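Local coordinates for protein aspartate--tRNA(Asp/Asn) ligase (Thermus thermophilus, PDB 1N9W) that attaches aspartate to both tRNA(Asp) and tRNA(Asn), first activating the amino acid with ATP to form Asp-AMP, at residues V219-I224 and M231-A236. Sequence-based numbering, arbitrary orientation.
Sequences VEMGFI and MRLEEA
Val219 and Met221, near the end of strand 215-222, face Leu233 on helix 227-248, and the two backbones stay well apart, 9.0 Å from Val219 CA to Glu234 CA at their nearest, with no hydrogen bond between them. Side chains alone bridge the gap, and one methyl does the touching: Leu233 CD2 lies 3.5 Å from Met221 SD and 3.9 Å from Val219 CG1. Because alternate strand residues share a face, Val219 and Met221 both point to the helix, while Glu220 between them turns to the other face and forms a salt bridge with Arg352, a residue predicted to bind L-aspartate. Leucine suits the helix position, since with CG anti to the backbone N (chi1 167°) its CD2 branch is carried to the strand, where that single methyl meets both partners. Met221 runs past it in the opposite direction; its unbranched chain is extended to the sulfur and bends only there (chi3 -55°), so SD rather than the terminal methyl meets Leu233. Val219, beta-branched and compact, fits the extended strand and offers CG1 to the leucine. The contact thus joins an interior strand of the largely antiparallel sheet of the class II synthetase core, between 192-198 and 387-393, to the helix that follows it in sequence. Phe390 of the adjoining strand 387-393 touches both Val219 and Leu233, while helix 119-141 adds Phe135 and Leu139 against Val219 and Tyr138 against Leu233.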
ATOM      1  N   VAL B 219       2.921 -10.415  -6.814  1.00 28.46           N
ATOM      2  CA  VAL B 219       1.896 -11.382  -6.448  1.00 29.24           C
ATOM      3  C   VAL B 219       2.536 -12.770  -6.400  1.00 30.37           C
ATOM      4  O   VAL B 219       3.295 -13.135  -7.292  1.00 30.40           O
ATOM      5  CB  VAL B 219       0.751 -11.399  -7.492  1.00 27.49           C
ATOM      6  CG1 VAL B 219      -0.378 -12.297  -7.010  1.00 28.24           C
ATOM      7  CG2 VAL B 219       0.245  -9.990  -7.741  1.00 24.65           C
ATOM      8  N   GLU B 220       2.236 -13.533  -5.356  1.00 30.92           N
ATOM      9  CA  GLU B 220       2.767 -14.886  -5.217  1.00 33.13           C
ATOM     10  C   GLU B 220       1.649 -15.726  -4.587  1.00 33.56           C
ATOM     11  O   GLU B 220       1.051 -15.328  -3.582  1.00 31.90           O
ATOM     12  CB  GLU B 220       4.029 -14.884  -4.333  1.00 34.47           C
ATOM     13  CG  GLU B 220       4.918 -16.135  -4.449  1.00 36.05           C
ATOM     14  CD  GLU B 220       5.781 -16.173  -5.715  1.00 39.55           C
ATOM     15  OE1 GLU B 220       6.372 -17.238  -5.993  1.00 42.33           O
ATOM     16  OE2 GLU B 220       5.882 -15.152  -6.427  1.00 38.55           O
ATOM     17  N   MET B 221       1.345 -16.868  -5.202  1.00 33.64           N
ATOM     18  CA  MET B 221       0.292 -17.753  -4.701  1.00 33.49           C
ATOM     19  C   MET B 221       0.686 -19.226  -4.813  1.00 33.37           C
ATOM     20  O   MET B 221       1.353 -19.625  -5.767  1.00 33.48           O
ATOM     21  CB  MET B 221      -1.029 -17.492  -5.456  1.00 34.02           C
ATOM     22  CG  MET B 221      -1.065 -17.922  -6.915  1.00 32.99           C
ATOM     23  SD  MET B 221      -2.577 -17.446  -7.822  1.00 36.76           S
ATOM     24  CE  MET B 221      -3.866 -18.141  -6.795  1.00 26.28           C
ATOM     25  N   GLY B 222       0.280 -20.022  -3.823  1.00 33.90           N
ATOM     26  CA  GLY B 222       0.594 -21.444  -3.813  1.00 31.66           C
ATOM     27  C   GLY B 222      -0.593 -22.323  -4.173  1.00 31.43           C
ATOM     28  O   GLY B 222      -1.689 -21.822  -4.423  1.00 29.65           O
ATOM     29  N   PHE B 223      -0.376 -23.638  -4.195  1.00 32.94           N
ATOM     30  CA  PHE B 223      -1.417 -24.608  -4.538  1.00 32.35           C
ATOM     31  C   PHE B 223      -1.994 -24.370  -5.931  1.00 33.05           C
ATOM     32  O   PHE B 223      -3.205 -24.430  -6.139  1.00 32.52           O
ATOM     33  CB  PHE B 223      -2.539 -24.580  -3.500  1.00 33.01           C
ATOM     34  CG  PHE B 223      -2.119 -25.087  -2.160  1.00 34.66           C
ATOM     35  CD1 PHE B 223      -1.815 -26.427  -1.975  1.00 34.05           C
ATOM     36  CD2 PHE B 223      -1.989 -24.219  -1.086  1.00 35.43           C
ATOM     37  CE1 PHE B 223      -1.384 -26.897  -0.737  1.00 33.10           C
ATOM     38  CE2 PHE B 223      -1.556 -24.682   0.153  1.00 36.20           C
ATOM     39  CZ  PHE B 223      -1.252 -26.024   0.326  1.00 34.85           C
ATOM     40  N   ILE B 224      -1.116 -24.097  -6.885  1.00 34.19           N
ATOM     41  CA  ILE B 224      -1.541 -23.870  -8.253  1.00 37.08           C
ATOM     42  C   ILE B 224      -1.348 -25.152  -9.065  1.00 38.97           C
ATOM     43  O   ILE B 224      -0.638 -26.066  -8.640  1.00 38.98           O
ATOM     44  CB  ILE B 224      -0.721 -22.746  -8.912  1.00 36.76           C
ATOM     45  CG1 ILE B 224       0.759 -23.133  -8.928  1.00 35.32           C
ATOM     46  CG2 ILE B 224      -0.926 -21.436  -8.146  1.00 35.17           C
ATOM     47  CD1 ILE B 224       1.629 -22.174  -9.711  1.00 36.24           C
ATOM     48  N   MET B 231      -1.508 -16.524 -15.129  1.00 40.50           N
ATOM     49  CA  MET B 231      -1.953 -15.704 -16.259  1.00 40.36           C
ATOM     50  C   MET B 231      -3.441 -15.366 -16.160  1.00 38.69           C
ATOM     51  O   MET B 231      -3.833 -14.214 -16.354  1.00 38.60           O
ATOM     52  CB  MET B 231      -1.632 -16.404 -17.598  1.00 39.33           C
ATOM     53  CG  MET B 231      -0.209 -16.113 -18.115  1.00 39.57           C
ATOM     54  SD  MET B 231       0.319 -16.968 -19.656  1.00 36.15           S
ATOM     55  CE  MET B 231       1.200 -18.385 -18.957  1.00 34.31           C
ATOM     56  N   ARG B 232      -4.265 -16.359 -15.843  1.00 37.54           N
ATOM     57  CA  ARG B 232      -5.694 -16.119 -15.701  1.00 37.83           C
ATOM     58  C   ARG B 232      -5.949 -15.153 -14.535  1.00 36.83           C
ATOM     59  O   ARG B 232      -6.849 -14.318 -14.601  1.00 35.76           O
ATOM     60  CB  ARG B 232      -6.436 -17.440 -15.473  1.00 41.89           C
ATOM     61  CG  ARG B 232      -6.715 -18.217 -16.762  1.00 46.37           C
ATOM     62  CD  ARG B 232      -6.516 -19.712 -16.570  1.00 50.87           C
ATOM     63  NE  ARG B 232      -7.186 -20.202 -15.366  1.00 54.12           N
ATOM     64  CZ  ARG B 232      -6.934 -21.380 -14.805  1.00 56.26           C
ATOM     65  NH1 ARG B 232      -6.027 -22.190 -15.343  1.00 56.09           N
ATOM     66  NH2 ARG B 232      -7.581 -21.743 -13.704  1.00 56.54           N
ATOM     67  N   LEU B 233      -5.150 -15.266 -13.479  1.00 36.06           N
ATOM     68  CA  LEU B 233      -5.292 -14.393 -12.326  1.00 36.53           C
ATOM     69  C   LEU B 233      -4.951 -12.952 -12.706  1.00 35.93           C
ATOM     70  O   LEU B 233      -5.712 -12.030 -12.425  1.00 33.77           O
ATOM     71  CB  LEU B 233      -4.371 -14.837 -11.188  1.00 37.16           C
ATOM     72  CG  LEU B 233      -4.207 -13.813 -10.039  1.00 39.64           C
ATOM     73  CD1 LEU B 233      -5.482 -13.760  -9.225  1.00 38.40           C
ATOM     74  CD2 LEU B 233      -3.031 -14.203  -9.150  1.00 41.09           C
ATOM     75  N   GLU B 234      -3.801 -12.769 -13.347  1.00 35.35           N
ATOM     76  CA  GLU B 234      -3.373 -11.442 -13.750  1.00 36.35           C
ATOM     77  C   GLU B 234      -4.374 -10.737 -14.657  1.00 35.99           C
ATOM     78  O   GLU B 234      -4.538  -9.512 -14.581  1.00 35.79           O
ATOM     79  CB  GLU B 234      -2.006 -11.496 -14.422  1.00 36.11           C
ATOM     80  CG  GLU B 234      -1.628 -10.187 -15.067  1.00 38.77           C
ATOM     81  CD  GLU B 234      -0.135 -10.042 -15.309  1.00 39.83           C
ATOM     82  OE1 GLU B 234       0.535 -11.063 -15.578  1.00 39.66           O
ATOM     83  OE2 GLU B 234       0.351  -8.895 -15.242  1.00 37.51           O
ATOM     84  N   GLU B 235      -5.044 -11.502 -15.512  1.00 35.96           N
ATOM     85  CA  GLU B 235      -6.042 -10.948 -16.430  1.00 35.78           C
ATOM     86  C   GLU B 235      -7.198 -10.343 -15.658  1.00 34.37           C
ATOM     87  O   GLU B 235      -7.633  -9.227 -15.939  1.00 34.19           O
ATOM     88  CB  GLU B 235      -6.581 -12.041 -17.366  1.00 37.69           C
ATOM     89  CG  GLU B 235      -5.756 -12.244 -18.632  1.00 42.10           C
ATOM     90  CD  GLU B 235      -6.319 -13.354 -19.536  1.00 43.53           C
ATOM     91  OE1 GLU B 235      -7.548 -13.384 -19.769  1.00 43.61           O
ATOM     92  OE2 GLU B 235      -5.525 -14.176 -20.022  1.00 45.91           O
ATOM     93  N   ALA B 236      -7.700 -11.096 -14.688  1.00 32.97           N
ATOM     94  CA  ALA B 236      -8.817 -10.638 -13.870  1.00 34.32           C
ATOM     95  C   ALA B 236      -8.351  -9.461 -13.009  1.00 33.80           C
ATOM     96  O   ALA B 236      -9.083  -8.490 -12.831  1.00 34.32           O
ATOM     97  CB  ALA B 236      -9.325 -11.785 -12.993  1.00 33.22           C
TER